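Local coordinates for putative uncharacterized protein (Streptococcus mutans, PDB 3BGK), which probably repairs hydrated NAD(P)H by dehydrating its S form, using ADP, which is converted to AMP and phosphate, at residues V61-G66 with G72-A77; Y68-A73 with G134-D139; M109-D112 with R118-E121; V129-G134 with T143-V148; I159-A164 with V220-Q225. All coordinates share one frame; numbering follows the deposited sequence.

How the contacts relate
Four of the five contacts draw on one parallel run of the central sheet, in which strands 109-112, 88-93, 60-64, 128-131 and 157-161 lie side by side. Contacts 1 and 4 are built on neighbouring strands, joined by backbone bonds such as Leu62 O to Leu130 N at 2.8 Å, and contact 5 begins on the next strand. Contact 2 joins the loops beyond contacts 1 and 4, sharing Ala73 with the one and Gly134 with the other, both probable substrate-site residues. Contact 5 adds Lys222 of the predicted AMP site, its centre about 16 Å from that of contact 2. Contact 3, at the far edge, is about 25 Å from contact 5, centre to centre.

Contact 1: V61-G66 with G72-A77; sequences VLLIGG and GAIIMA
Ile74 swings its CG1 branch away from the backbone N (chi1 -151°) and then turns its CD1 methyl at chi2 65°, which carries that methyl over the end of strand 60-64. There CD1 of Ile74 rests 3.6 Å from the N of Gly65 and 3.9 Å from CB of Leu63. The root of the same side chain is just as close, with Ile74 CB 3.5 Å from the N of Gly66. Two successive glycines suit this place because Ile74 lies directly against their backbone. Gly66 also has a positive phi of 66°, a conformation that glycine adopts readily. One turn along the helix from Ile74, Ala77 turns its CB to CD2 of Leu63, 3.7 Å away, and the short alanine side chain lets the helix come near. This is the first half of the beta-alpha-beta unit formed by strand 60-64, helix 71-83 and strand 88-93. The helix runs back nearly antiparallel to its strand, the segment axes approaching to 9.3 Å. Val91 and Thr93 of strand 88-93 also touch Ile74. No hydrogen bond spans the two segments, so their direct hold on each other comes from buried hydrocarbon shape: isoleucine on glycine backbone, and leucine against a methyl and an alanine.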
loop_
_atom_site.group_PDB
_atom_site.type_symbol
_atom_site.label_atom_id
_atom_site.label_comp_id
_atom_site.label_asym_id
_atom_site.label_seq_id
_atom_site.Cartn_x
_atom_site.Cartn_y
_atom_site.Cartn_z
ATOM N N VAL A 61 17.364 -16.224 2.735
ATOM C CA VAL A 61 16.236 -17.011 3.202
ATOM C C VAL A 61 15.246 -17.200 2.072
ATOM O O VAL A 61 14.953 -16.260 1.330
ATOM C CB VAL A 61 15.503 -16.335 4.384
ATOM C CG1 VAL A 61 14.431 -17.257 4.956
ATOM C CG2 VAL A 61 16.487 -15.932 5.470
ATOM N N LEU A 62 14.745 -18.426 1.946
ATOM C CA LEU A 62 13.591 -18.712 1.115
ATOM C C LEU A 62 12.385 -19.015 2.014
ATOM O O LEU A 62 12.451 -19.867 2.911
ATOM C CB LEU A 62 13.884 -19.861 0.131
ATOM C CG LEU A 62 12.724 -20.386 -0.737
ATOM C CD1 LEU A 62 12.307 -19.400 -1.820
ATOM C CD2 LEU A 62 13.051 -21.731 -1.353
ATOM N N LEU A 63 11.290 -18.296 1.783
ATOM C CA LEU A 63 10.054 -18.523 2.514
ATOM C C LEU A 63 9.111 -19.232 1.574
ATOM O O LEU A 63 9.061 -18.904 0.392
ATOM C CB LEU A 63 9.444 -17.203 2.988
ATOM C CG LEU A 63 10.082 -16.523 4.203
ATOM C CD1 LEU A 63 11.354 -15.789 3.842
ATOM C CD2 LEU A 63 9.103 -15.576 4.848
ATOM N N ILE A 64 8.392 -20.221 2.087
ATOM C CA ILE A 64 7.467 -21.006 1.288
ATOM C C ILE A 64 6.160 -21.109 2.054
ATOM O O ILE A 64 6.119 -21.688 3.135
ATOM C CB ILE A 64 8.026 -22.418 0.992
ATOM C CG1 ILE A 64 9.410 -22.326 0.347
ATOM C CG2 ILE A 64 7.066 -23.213 0.111
ATOM C CD1 ILE A 64 10.163 -23.626 0.333
ATOM N N GLY A 65 5.107 -20.532 1.494
ATOM C CA GLY A 65 3.809 -20.479 2.149
ATOM C C GLY A 65 2.900 -19.473 1.472
ATOM O O GLY A 65 3.098 -19.135 0.310
ATOM N N GLY A 66 1.895 -18.991 2.198
ATOM C CA GLY A 66 0.964 -18.019 1.639
ATOM C C GLY A 66 0.145 -18.643 0.536
ATOM O O GLY A 66 -0.276 -17.965 -0.407
ATOM N N GLY A 72 -1.688 -13.573 3.510
ATOM C CA GLY A 72 -1.198 -12.602 4.499
ATOM C C GLY A 72 -0.120 -13.135 5.434
ATOM O O GLY A 72 0.793 -12.400 5.830
ATOM N N ALA A 73 -0.227 -14.418 5.776
ATOM C CA ALA A 73 0.732 -15.100 6.648
ATOM C C ALA A 73 2.164 -15.049 6.116
ATOM O O ALA A 73 3.102 -14.785 6.872
ATOM C CB ALA A 73 0.300 -16.546 6.882
ATOM N N ILE A 74 2.334 -15.303 4.819
ATOM C CA ILE A 74 3.667 -15.290 4.222
ATOM C C ILE A 74 4.164 -13.854 4.037
ATOM O O ILE A 74 5.369 -13.613 4.070
ATOM C CB ILE A 74 3.744 -16.101 2.910
ATOM C CG1 ILE A 74 5.155 -16.668 2.695
ATOM C CG2 ILE A 74 3.309 -15.260 1.701
ATOM C CD1 ILE A 74 5.617 -17.701 3.724
ATOM N N ILE A 75 3.233 -12.915 3.859
ATOM C CA ILE A 75 3.552 -11.495 3.782
ATOM C C ILE A 75 4.059 -10.996 5.133
ATOM O O ILE A 75 4.954 -10.149 5.189
ATOM C CB ILE A 75 2.336 -10.636 3.337
ATOM C CG1 ILE A 75 1.902 -11.004 1.913
ATOM C CG2 ILE A 75 2.666 -9.150 3.421
ATOM C CD1 ILE A 75 0.581 -10.361 1.460
HETATM N N MSE A 76 3.498 -11.524 6.217
HETATM C CA MSE A 76 3.879 -11.078 7.558
HETATM C C MSE A 76 5.182 -11.701 8.022
HETATM O O MSE A 76 5.970 -11.058 8.715
HETATM C CB MSE A 76 2.756 -11.321 8.556
HETATM C CG MSE A 76 1.641 -10.308 8.424
HETATM SE SE MSE A 76 0.163 -10.618 9.641
HETATM C CE MSE A 76 -0.487 -12.352 9.007
ATOM N N ALA A 77 5.419 -12.946 7.622
ATOM C CA ALA A 77 6.710 -13.579 7.858
ATOM C C ALA A 77 7.793 -12.904 7.008
ATOM O O ALA A 77 8.890 -12.630 7.496
ATOM C CB ALA A 77 6.635 -15.062 7.575
#

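Contact 2: Y68-A73 with G134-D139; sequences YPYGGA and GLAEDD
Tyr70 and Gly134 meet at the tight end of this contact, where CB of Tyr70 sits 3.4 Å from CA of Gly134. Ala73 closes in from the first turn of its helix, its CB methyl 3.8 Å from the N of Gly134. Glycine suits the spot: its CA carries no side chain toward these two neighbours, and its phi is positive at 74°. Tyr70 holds CG beside its own backbone N (chi1 -44°), and the CD1-CE1 edge of its ring faces CB of Ala136. The two loops follow strands 60-64 and 128-131, neighbouring parallel strands of the central sheet in this ribokinase-like fold, whose substrate sites lie at the C-terminal ends of the strands. Ala73 and Gly134 probably both help to bind the hydrated nicotinamide nucleotide. Farther out the fit loosens to one methyl: CB of Ala136 lies in the plane of the Tyr70 ring at its edge, 3.8 Å from CE1. CD of Pro69, which follows a cis peptide bond, lies over one face of that ring, toward the rim, and Met109 of a second subunit also packs on Tyr70. Beyond Ala136 the loop is exposed to solvent. Its Asp138 serves as the N-cap of helix 139-151, with OD2 accepting a hydrogen bond from the N of Ala141.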
loop_
_atom_site.group_PDB
_atom_site.type_symbol
_atom_site.label_atom_id
_atom_site.label_comp_id
_atom_site.label_asym_id
_atom_site.label_seq_id
_atom_site.Cartn_x
_atom_site.Cartn_y
_atom_site.Cartn_z
ATOM N N TYR A 68 -3.127 -20.046 -1.031
ATOM C CA TYR A 68 -4.524 -19.633 -0.945
ATOM C C TYR A 68 -5.299 -20.491 0.066
ATOM O O TYR A 68 -5.189 -21.722 0.048
ATOM C CB TYR A 68 -5.193 -19.711 -2.329
ATOM C CG TYR A 68 -6.631 -19.242 -2.324
ATOM C CD1 TYR A 68 -7.679 -20.147 -2.158
ATOM C CD2 TYR A 68 -6.942 -17.891 -2.459
ATOM C CE1 TYR A 68 -9.004 -19.715 -2.136
ATOM C CE2 TYR A 68 -8.255 -17.446 -2.435
ATOM C CZ TYR A 68 -9.280 -18.360 -2.276
ATOM O OH TYR A 68 -10.581 -17.918 -2.261
ATOM N N PRO A 69 -6.088 -19.848 0.945
ATOM C CA PRO A 69 -6.272 -18.405 1.073
ATOM C C PRO A 69 -5.441 -17.717 2.176
ATOM O O PRO A 69 -5.787 -16.615 2.613
ATOM C CB PRO A 69 -7.769 -18.300 1.388
ATOM C CG PRO A 69 -8.123 -19.625 2.070
ATOM C CD PRO A 69 -6.962 -20.573 1.882
ATOM N N TYR A 70 -4.338 -18.333 2.595
ATOM C CA TYR A 70 -3.532 -17.795 3.707
ATOM C C TYR A 70 -2.323 -16.946 3.270
ATOM O O TYR A 70 -1.229 -17.038 3.850
ATOM C CB TYR A 70 -3.126 -18.928 4.659
ATOM C CG TYR A 70 -4.271 -19.871 4.960
ATOM C CD1 TYR A 70 -4.320 -21.143 4.390
ATOM C CD2 TYR A 70 -5.323 -19.477 5.785
ATOM C CE1 TYR A 70 -5.383 -22.008 4.650
ATOM C CE2 TYR A 70 -6.393 -20.329 6.044
ATOM C CZ TYR A 70 -6.418 -21.590 5.473
ATOM O OH TYR A 70 -7.471 -22.434 5.739
ATOM N N GLY A 71 -2.542 -16.099 2.264
ATOM C CA GLY A 71 -1.500 -15.221 1.732
ATOM C C GLY A 71 -0.861 -14.274 2.737
ATOM O O GLY A 71 0.368 -14.181 2.815
ATOM N N GLY A 72 -1.688 -13.573 3.510
ATOM C CA GLY A 72 -1.198 -12.602 4.499
ATOM C C GLY A 72 -0.120 -13.135 5.434
ATOM O O GLY A 72 0.793 -12.400 5.830
ATOM N N ALA A 73 -0.227 -14.418 5.776
ATOM C CA ALA A 73 0.732 -15.100 6.648
ATOM C C ALA A 73 2.164 -15.049 6.116
ATOM O O ALA A 73 3.102 -14.785 6.872
ATOM C CB ALA A 73 0.300 -16.546 6.882
ATOM N N GLY A 134 1.002 -20.285 6.379
ATOM C CA GLY A 134 -0.023 -20.195 5.346
ATOM C C GLY A 134 0.099 -21.216 4.227
ATOM O O GLY A 134 -0.552 -21.079 3.188
ATOM N N LEU A 135 0.925 -22.241 4.435
ATOM C CA LEU A 135 1.136 -23.294 3.438
ATOM C C LEU A 135 -0.154 -24.063 3.126
ATOM O O LEU A 135 -0.354 -24.517 2.000
ATOM C CB LEU A 135 2.231 -24.266 3.910
ATOM C CG LEU A 135 2.762 -25.368 2.976
ATOM C CD1 LEU A 135 3.412 -24.787 1.724
ATOM C CD2 LEU A 135 3.744 -26.267 3.703
ATOM N N ALA A 136 -1.018 -24.187 4.134
ATOM C CA ALA A 136 -2.213 -25.041 4.081
ATOM C C ALA A 136 -1.841 -26.524 3.947
ATOM O O ALA A 136 -0.676 -26.900 4.137
ATOM C CB ALA A 136 -3.186 -24.592 2.974
ATOM N N GLU A 137 -2.830 -27.361 3.639
ATOM C CA GLU A 137 -2.647 -28.812 3.679
ATOM C C GLU A 137 -3.158 -29.541 2.439
ATOM O O GLU A 137 -3.135 -30.773 2.393
ATOM C CB GLU A 137 -3.271 -29.395 4.956
ATOM C CG GLU A 137 -2.443 -29.116 6.205
ATOM C CD GLU A 137 -3.123 -29.536 7.494
ATOM O OE1 GLU A 137 -3.445 -30.737 7.647
ATOM O OE2 GLU A 137 -3.315 -28.659 8.365
ATOM N N ASP A 138 -3.603 -28.775 1.440
ATOM C CA ASP A 138 -4.116 -29.338 0.180
ATOM C C ASP A 138 -3.039 -30.068 -0.638
ATOM O O ASP A 138 -1.913 -30.262 -0.164
ATOM C CB ASP A 138 -4.819 -28.254 -0.661
ATOM C CG ASP A 138 -3.900 -27.094 -1.036
ATOM O OD1 ASP A 138 -4.393 -26.148 -1.692
ATOM O OD2 ASP A 138 -2.697 -27.114 -0.680
ATOM N N ASP A 139 -3.385 -30.473 -1.857
ATOM C CA ASP A 139 -2.454 -31.225 -2.701
ATOM C C ASP A 139 -1.198 -30.438 -3.084
ATOM O O ASP A 139 -0.097 -30.987 -3.074
ATOM C CB ASP A 139 -3.164 -31.786 -3.938
ATOM C CG ASP A 139 -3.921 -33.079 -3.641
ATOM O OD1 ASP A 139 -3.480 -33.839 -2.745
ATOM O OD2 ASP A 139 -4.954 -33.336 -4.306
#

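Contact 3: M109-D112 with R118-E121; sequences MAFD and RLSE
Strand 109-112, an outermost strand of the sheet within this chain, is covered by the helix that follows it, 116-125, and Phe111 is the strand residue that meets Arg118 and Leu119 of that helix. Phe111 points at the helix, and chi1 of 65° sets CG between the backbone N and the carbonyl carbon. Over one face passes the aliphatic stem of Arg118. Its CG lies 4.2 Å from the ring centroid and 19° off the normal, a CH-pi contact, while its CD comes within 3.8 Å of CG of Phe111. Leu119 approaches differently: its backbone N stands obliquely to the ring, 3.6 Å from CE1 of Phe111, and its CB lies in the ring plane at the edge, 3.9 Å from the same CE1. Ala92 of strand 88-93 touches both Phe111 and Leu119, and Tyr68 of a third subunit packs against Phe111 and Arg118. A bend at chi3 turns the guanidinium aside, its plane 67° from that of the ring, and NH1 forms a salt bridge with Glu115. An arginine thus serves well at this partly exposed border. Its methylenes shield the aromatic face, its charge is paired with a carboxylate, and dispersion and CH-pi contact hold the ring.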
loop_
_atom_site.group_PDB
_atom_site.type_symbol
_atom_site.label_atom_id
_atom_site.label_comp_id
_atom_site.label_asym_id
_atom_site.label_seq_id
_atom_site.Cartn_x
_atom_site.Cartn_y
_atom_site.Cartn_z
HETATM N N MSE A 109 11.930 -10.961 -3.596
HETATM C CA MSE A 109 11.500 -11.619 -4.821
HETATM C C MSE A 109 10.418 -12.636 -4.473
HETATM O O MSE A 109 10.459 -13.260 -3.413
HETATM C CB MSE A 109 12.680 -12.272 -5.543
HETATM C CG MSE A 109 12.350 -12.800 -6.937
HETATM SE SE MSE A 109 11.811 -14.681 -6.912
HETATM C CE MSE A 109 13.545 -15.457 -7.358
ATOM N N ALA A 110 9.439 -12.775 -5.357
ATOM C CA ALA A 110 8.346 -13.712 -5.143
ATOM C C ALA A 110 8.002 -14.420 -6.437
ATOM O O ALA A 110 8.000 -13.806 -7.505
ATOM C CB ALA A 110 7.126 -12.988 -4.601
ATOM N N PHE A 111 7.707 -15.712 -6.335
ATOM C CA PHE A 111 7.294 -16.493 -7.501
ATOM C C PHE A 111 6.205 -17.493 -7.134
ATOM O O PHE A 111 5.923 -17.728 -5.956
ATOM C CB PHE A 111 8.499 -17.192 -8.166
ATOM C CG PHE A 111 9.159 -18.236 -7.301
ATOM C CD1 PHE A 111 8.916 -19.584 -7.512
ATOM C CD2 PHE A 111 10.021 -17.872 -6.273
ATOM C CE1 PHE A 111 9.519 -20.550 -6.714
ATOM C CE2 PHE A 111 10.624 -18.835 -5.468
ATOM C CZ PHE A 111 10.375 -20.172 -5.692
ATOM N N ASP A 112 5.594 -18.067 -8.163
ATOM C CA ASP A 112 4.558 -19.076 -8.021
ATOM C C ASP A 112 5.195 -20.367 -7.518
ATOM O O ASP A 112 6.084 -20.934 -8.164
ATOM C CB ASP A 112 3.899 -19.303 -9.383
ATOM C CG ASP A 112 2.571 -20.033 -9.289
ATOM O OD1 ASP A 112 2.307 -20.733 -8.284
ATOM O OD2 ASP A 112 1.786 -19.918 -10.255
ATOM N N ARG A 118 11.902 -23.757 -10.719
ATOM C CA ARG A 118 12.351 -22.524 -10.075
ATOM C C ARG A 118 12.407 -22.679 -8.549
ATOM O O ARG A 118 13.368 -22.238 -7.914
ATOM C CB ARG A 118 11.501 -21.317 -10.491
ATOM C CG ARG A 118 12.050 -19.995 -9.972
ATOM C CD ARG A 118 11.227 -18.802 -10.397
ATOM N NE ARG A 118 11.588 -18.332 -11.735
ATOM C CZ ARG A 118 10.744 -18.267 -12.761
ATOM N NH1 ARG A 118 9.473 -18.627 -12.615
ATOM N NH2 ARG A 118 11.166 -17.822 -13.935
ATOM N N LEU A 119 11.383 -23.314 -7.976
ATOM C CA LEU A 119 11.373 -23.641 -6.549
ATOM C C LEU A 119 12.612 -24.433 -6.150
ATOM O O LEU A 119 13.215 -24.153 -5.115
ATOM C CB LEU A 119 10.100 -24.411 -6.162
ATOM C CG LEU A 119 9.999 -24.984 -4.739
ATOM C CD1 LEU A 119 10.016 -23.898 -3.658
ATOM C CD2 LEU A 119 8.763 -25.851 -4.598
ATOM N N SER A 120 12.979 -25.412 -6.979
ATOM C CA SER A 120 14.178 -26.224 -6.773
ATOM C C SER A 120 15.454 -25.385 -6.790
ATOM O O SER A 120 16.252 -25.451 -5.852
ATOM C CB SER A 120 14.266 -27.341 -7.818
ATOM O OG SER A 120 13.651 -28.525 -7.347
ATOM N N GLU A 121 15.634 -24.604 -7.858
ATOM C CA GLU A 121 16.772 -23.695 -8.000
ATOM C C GLU A 121 16.901 -22.789 -6.781
ATOM O O GLU A 121 18.000 -22.594 -6.261
ATOM C CB GLU A 121 16.634 -22.840 -9.270
ATOM C CG GLU A 121 16.881 -23.586 -10.579
#

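Contact 4: V129-G134 with T143-V148; sequences VLMGPG and TTFDVV
Met131, modelled as selenomethionine, reaches from strand 128-131 to Phe145 and Val148 of the helix that follows. From CB the chain runs out fully extended, CG anti to the backbone N (chi1 -175°), and these two methylenes serve as the stalk. The selenium is the first atom to touch the helix. SE lies 3.8 Å from CA of Phe145 and 3.9 Å from CB of Val148, the valine meeting it tip to tip. At chi3 the chain bends, and the terminal CE methyl comes obliquely to the Phe145 ring, 3.6 Å from CE1. With SE 4.8 Å from the ring centroid and 47° off its normal, this is a slanted Met-aromatic contact. A long, unbranched methionine-type chain, here with selenium in place of sulfur, suits the distance, since the segment axes approach no closer than 10.9 Å. Two residues earlier, the shorter Val129 points CG1 at CG1 of Val148, 4.1 Å away. Strand 128-131 lies between strands 60-64 and 157-161, and helix 139-151 runs back almost antiparallel to it in a beta-alpha-beta unit. Ile64 of strand 60-64 packs on Val129, Met131 and Val148, while Ile123 of helix 116-125 touches Val148 from the adjoining helix.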
loop_
_atom_site.group_PDB
_atom_site.type_symbol
_atom_site.label_atom_id
_atom_site.label_comp_id
_atom_site.label_asym_id
_atom_site.label_seq_id
_atom_site.Cartn_x
_atom_site.Cartn_y
_atom_site.Cartn_z
ATOM N N VAL A 129 15.629 -22.097 4.927
ATOM C CA VAL A 129 14.330 -22.322 4.301
ATOM C C VAL A 129 13.234 -22.343 5.363
ATOM O O VAL A 129 13.209 -23.218 6.236
ATOM C CB VAL A 129 14.301 -23.606 3.423
ATOM C CG1 VAL A 129 12.892 -23.864 2.866
ATOM C CG2 VAL A 129 15.308 -23.495 2.280
ATOM N N LEU A 130 12.350 -21.349 5.301
ATOM C CA LEU A 130 11.211 -21.281 6.202
ATOM C C LEU A 130 9.963 -21.736 5.465
ATOM O O LEU A 130 9.416 -21.019 4.628
ATOM C CB LEU A 130 11.029 -19.870 6.785
ATOM C CG LEU A 130 9.714 -19.515 7.499
ATOM C CD1 LEU A 130 9.320 -20.519 8.597
ATOM C CD2 LEU A 130 9.784 -18.112 8.067
HETATM N N MSE A 131 9.510 -22.934 5.791
HETATM C CA MSE A 131 8.331 -23.478 5.155
HETATM C C MSE A 131 7.206 -23.608 6.170
HETATM O O MSE A 131 7.421 -24.080 7.279
HETATM C CB MSE A 131 8.673 -24.825 4.539
HETATM C CG MSE A 131 7.558 -25.462 3.744
HETATM SE SE MSE A 131 8.064 -27.253 3.165
HETATM C CE MSE A 131 8.849 -27.929 4.819
ATOM N N GLY A 132 6.012 -23.157 5.801
ATOM C CA GLY A 132 4.833 -23.444 6.605
ATOM C C GLY A 132 3.799 -22.361 6.844
ATOM O O GLY A 132 2.606 -22.670 6.897
ATOM N N PRO A 133 4.233 -21.096 7.024
ATOM C CA PRO A 133 3.221 -20.081 7.337
ATOM C C PRO A 133 2.250 -19.876 6.174
ATOM O O PRO A 133 2.636 -19.392 5.111
ATOM C CB PRO A 133 4.044 -18.813 7.628
ATOM C CG PRO A 133 5.379 -19.046 7.023
ATOM C CD PRO A 133 5.598 -20.531 6.970
ATOM N N GLY A 134 1.002 -20.285 6.379
ATOM C CA GLY A 134 -0.023 -20.195 5.346
ATOM C C GLY A 134 0.099 -21.216 4.227
ATOM O O GLY A 134 -0.552 -21.079 3.188
ATOM N N THR A 143 2.733 -31.609 -2.314
ATOM C CA THR A 143 3.659 -31.700 -3.445
ATOM C C THR A 143 4.890 -30.846 -3.140
ATOM O O THR A 143 6.029 -31.307 -3.272
ATOM C CB THR A 143 2.981 -31.256 -4.775
ATOM O OG1 THR A 143 1.962 -32.199 -5.130
ATOM C CG2 THR A 143 3.989 -31.170 -5.921
ATOM N N THR A 144 4.636 -29.616 -2.697
ATOM C CA THR A 144 5.673 -28.667 -2.319
ATOM C C THR A 144 6.491 -29.124 -1.124
ATOM O O THR A 144 7.721 -29.030 -1.152
ATOM C CB THR A 144 5.078 -27.303 -1.987
ATOM O OG1 THR A 144 4.267 -26.870 -3.083
ATOM C CG2 THR A 144 6.182 -26.290 -1.729
ATOM N N PHE A 145 5.819 -29.594 -0.074
ATOM C CA PHE A 145 6.521 -30.105 1.097
ATOM C C PHE A 145 7.572 -31.109 0.649
ATOM O O PHE A 145 8.737 -31.023 1.051
ATOM C CB PHE A 145 5.560 -30.771 2.082
ATOM C CG PHE A 145 6.220 -31.224 3.356
ATOM C CD1 PHE A 145 6.237 -30.399 4.476
ATOM C CD2 PHE A 145 6.829 -32.469 3.434
ATOM C CE1 PHE A 145 6.850 -30.812 5.655
ATOM C CE2 PHE A 145 7.447 -32.887 4.603
ATOM C CZ PHE A 145 7.455 -32.062 5.714
ATOM N N ASP A 146 7.148 -32.037 -0.209
ATOM C CA ASP A 146 7.995 -33.131 -0.671
ATOM C C ASP A 146 9.117 -32.704 -1.618
ATOM O O ASP A 146 10.162 -33.353 -1.657
ATOM C CB ASP A 146 7.143 -34.251 -1.282
ATOM C CG ASP A 146 6.339 -35.014 -0.235
ATOM O OD1 ASP A 146 6.862 -35.275 0.873
ATOM O OD2 ASP A 146 5.178 -35.360 -0.525
ATOM N N VAL A 147 8.906 -31.623 -2.368
ATOM C CA VAL A 147 9.965 -31.048 -3.206
ATOM C C VAL A 147 11.069 -30.517 -2.297
ATOM O O VAL A 147 12.232 -30.919 -2.410
ATOM C CB VAL A 147 9.445 -29.915 -4.141
ATOM C CG1 VAL A 147 10.602 -29.214 -4.855
ATOM C CG2 VAL A 147 8.469 -30.470 -5.160
ATOM N N VAL A 148 10.673 -29.634 -1.380
ATOM C CA VAL A 148 11.570 -29.030 -0.395
ATOM C C VAL A 148 12.313 -30.106 0.377
ATOM O O VAL A 148 13.536 -30.079 0.440
ATOM C CB VAL A 148 10.786 -28.116 0.580
ATOM C CG1 VAL A 148 11.675 -27.630 1.728
ATOM C CG2 VAL A 148 10.181 -26.954 -0.176
#

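Contact 5: I159-A164 with V220-Q225; sequences IIDGSA and VAKSHQ
Asp161 ends strand 157-161 and Lys222 follows strand 218-221; strand 181-184 lies between these two strands, and the nearest CA atoms of the segments, those of Asp161 and Val220, are 9.7 Å apart. The long lysine chain suits this separation. Lys222 bends at chi3 (-88°), and its side chain meets the aspartate roughly at right angles. NZ donates a hydrogen bond of 3.1 Å to OD1 of Asp161, on the syn lone pair, and the pair forms a salt bridge. The same OD1 is also hydrogen-bonded to OG1 of Thr184 on the intervening strand, so two partners grip OD1, while NZ has a second, weak bond to the O of Gly250. Lys222 also touches His186 of the predicted substrate site. Lys222 and Gly250 belong to the predicted AMP site, and a phosphate ion, probably from the crystallisation liquor, lies about 6 Å from the lysine side chain. The arrangement is consistent with the nucleotide pocket at the strand ends of a ribokinase-like fold.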
loop_
_atom_site.group_PDB
_atom_site.type_symbol
_atom_site.label_atom_id
_atom_site.label_comp_id
_atom_site.label_asym_id
_atom_site.label_seq_id
_atom_site.Cartn_x
_atom_site.Cartn_y
_atom_site.Cartn_z
ATOM N N ILE A 159 13.308 -24.363 8.893
ATOM C CA ILE A 159 12.277 -24.006 9.856
ATOM C C ILE A 159 10.935 -24.518 9.350
ATOM O O ILE A 159 10.504 -24.199 8.235
ATOM C CB ILE A 159 12.214 -22.483 10.134
ATOM C CG1 ILE A 159 13.619 -21.923 10.382
ATOM C CG2 ILE A 159 11.315 -22.199 11.330
ATOM C CD1 ILE A 159 13.730 -20.431 10.162
ATOM N N ILE A 160 10.293 -25.328 10.183
ATOM C CA ILE A 160 9.015 -25.929 9.857
ATOM C C ILE A 160 7.959 -25.290 10.751
ATOM O O ILE A 160 7.999 -25.422 11.976
ATOM C CB ILE A 160 9.059 -27.466 10.036
ATOM C CG1 ILE A 160 10.187 -28.069 9.181
ATOM C CG2 ILE A 160 7.711 -28.088 9.679
ATOM C CD1 ILE A 160 10.593 -29.478 9.580
ATOM N N ASP A 161 7.027 -24.585 10.122
ATOM C CA ASP A 161 6.098 -23.728 10.843
ATOM C C ASP A 161 4.665 -24.117 10.549
ATOM O O ASP A 161 4.384 -24.725 9.519
ATOM C CB ASP A 161 6.331 -22.269 10.451
ATOM C CG ASP A 161 5.483 -21.304 11.248
ATOM O OD1 ASP A 161 5.815 -21.043 12.420
ATOM O OD2 ASP A 161 4.478 -20.802 10.702
ATOM N N GLY A 162 3.766 -23.776 11.467
ATOM C CA GLY A 162 2.335 -23.919 11.250
ATOM C C GLY A 162 1.943 -25.253 10.660
ATOM O O GLY A 162 2.366 -26.291 11.155
ATOM N N SER A 163 1.171 -25.211 9.575
ATOM C CA SER A 163 0.593 -26.403 8.949
ATOM C C SER A 163 1.623 -27.405 8.423
ATOM O O SER A 163 1.299 -28.578 8.212
ATOM C CB SER A 163 -0.378 -26.008 7.829
ATOM O OG SER A 163 0.311 -25.664 6.638
ATOM N N ALA A 164 2.855 -26.946 8.217
ATOM C CA ALA A 164 3.933 -27.838 7.793
ATOM C C ALA A 164 4.338 -28.810 8.905
ATOM O O ALA A 164 4.956 -29.831 8.639
ATOM C CB ALA A 164 5.127 -27.042 7.292
ATOM N N VAL A 220 10.435 -24.269 19.263
ATOM C CA VAL A 220 9.897 -23.034 19.795
ATOM C C VAL A 220 8.428 -23.305 20.085
ATOM O O VAL A 220 7.604 -23.341 19.174
ATOM C CB VAL A 220 10.062 -21.854 18.801
ATOM C CG1 VAL A 220 9.533 -20.566 19.400
ATOM C CG2 VAL A 220 11.518 -21.685 18.396
ATOM N N ALA A 221 8.111 -23.524 21.357
ATOM C CA ALA A 221 6.753 -23.876 21.753
ATOM C C ALA A 221 5.880 -22.631 21.904
ATOM O O ALA A 221 5.633 -22.164 23.019
ATOM C CB ALA A 221 6.761 -24.712 23.038
ATOM N N LYS A 222 5.423 -22.098 20.772
ATOM C CA LYS A 222 4.527 -20.940 20.780
ATOM C C LYS A 222 3.265 -21.205 21.605
ATOM O O LYS A 222 2.527 -22.175 21.375
ATOM C CB LYS A 222 4.216 -20.419 19.364
ATOM C CG LYS A 222 4.814 -21.216 18.214
ATOM C CD LYS A 222 5.109 -20.334 17.001
ATOM C CE LYS A 222 3.912 -20.202 16.063
ATOM N NZ LYS A 222 4.339 -19.634 14.741
ATOM N N SER A 223 3.048 -20.326 22.581
ATOM C CA SER A 223 2.095 -20.544 23.652
ATOM C C SER A 223 1.708 -19.193 24.248
ATOM O O SER A 223 1.942 -18.144 23.629
ATOM C CB SER A 223 2.741 -21.431 24.728
ATOM O OG SER A 223 1.795 -21.891 25.679
ATOM N N HIS A 224 1.092 -19.231 25.434
ATOM C CA HIS A 224 0.892 -18.043 26.261
ATOM C C HIS A 224 2.284 -17.516 26.591
ATOM O O HIS A 224 2.654 -16.419 26.173
ATOM N N GLN A 225 3.054 -18.317 27.327
ATOM C CA GLN A 225 4.490 -18.080 27.483
ATOM C C GLN A 225 5.282 -19.056 26.623
ATOM O O GLN A 225 5.423 -20.234 26.960
ATOM C CB GLN A 225 4.929 -18.139 28.952
ATOM C CG GLN A 225 5.164 -16.763 29.582
#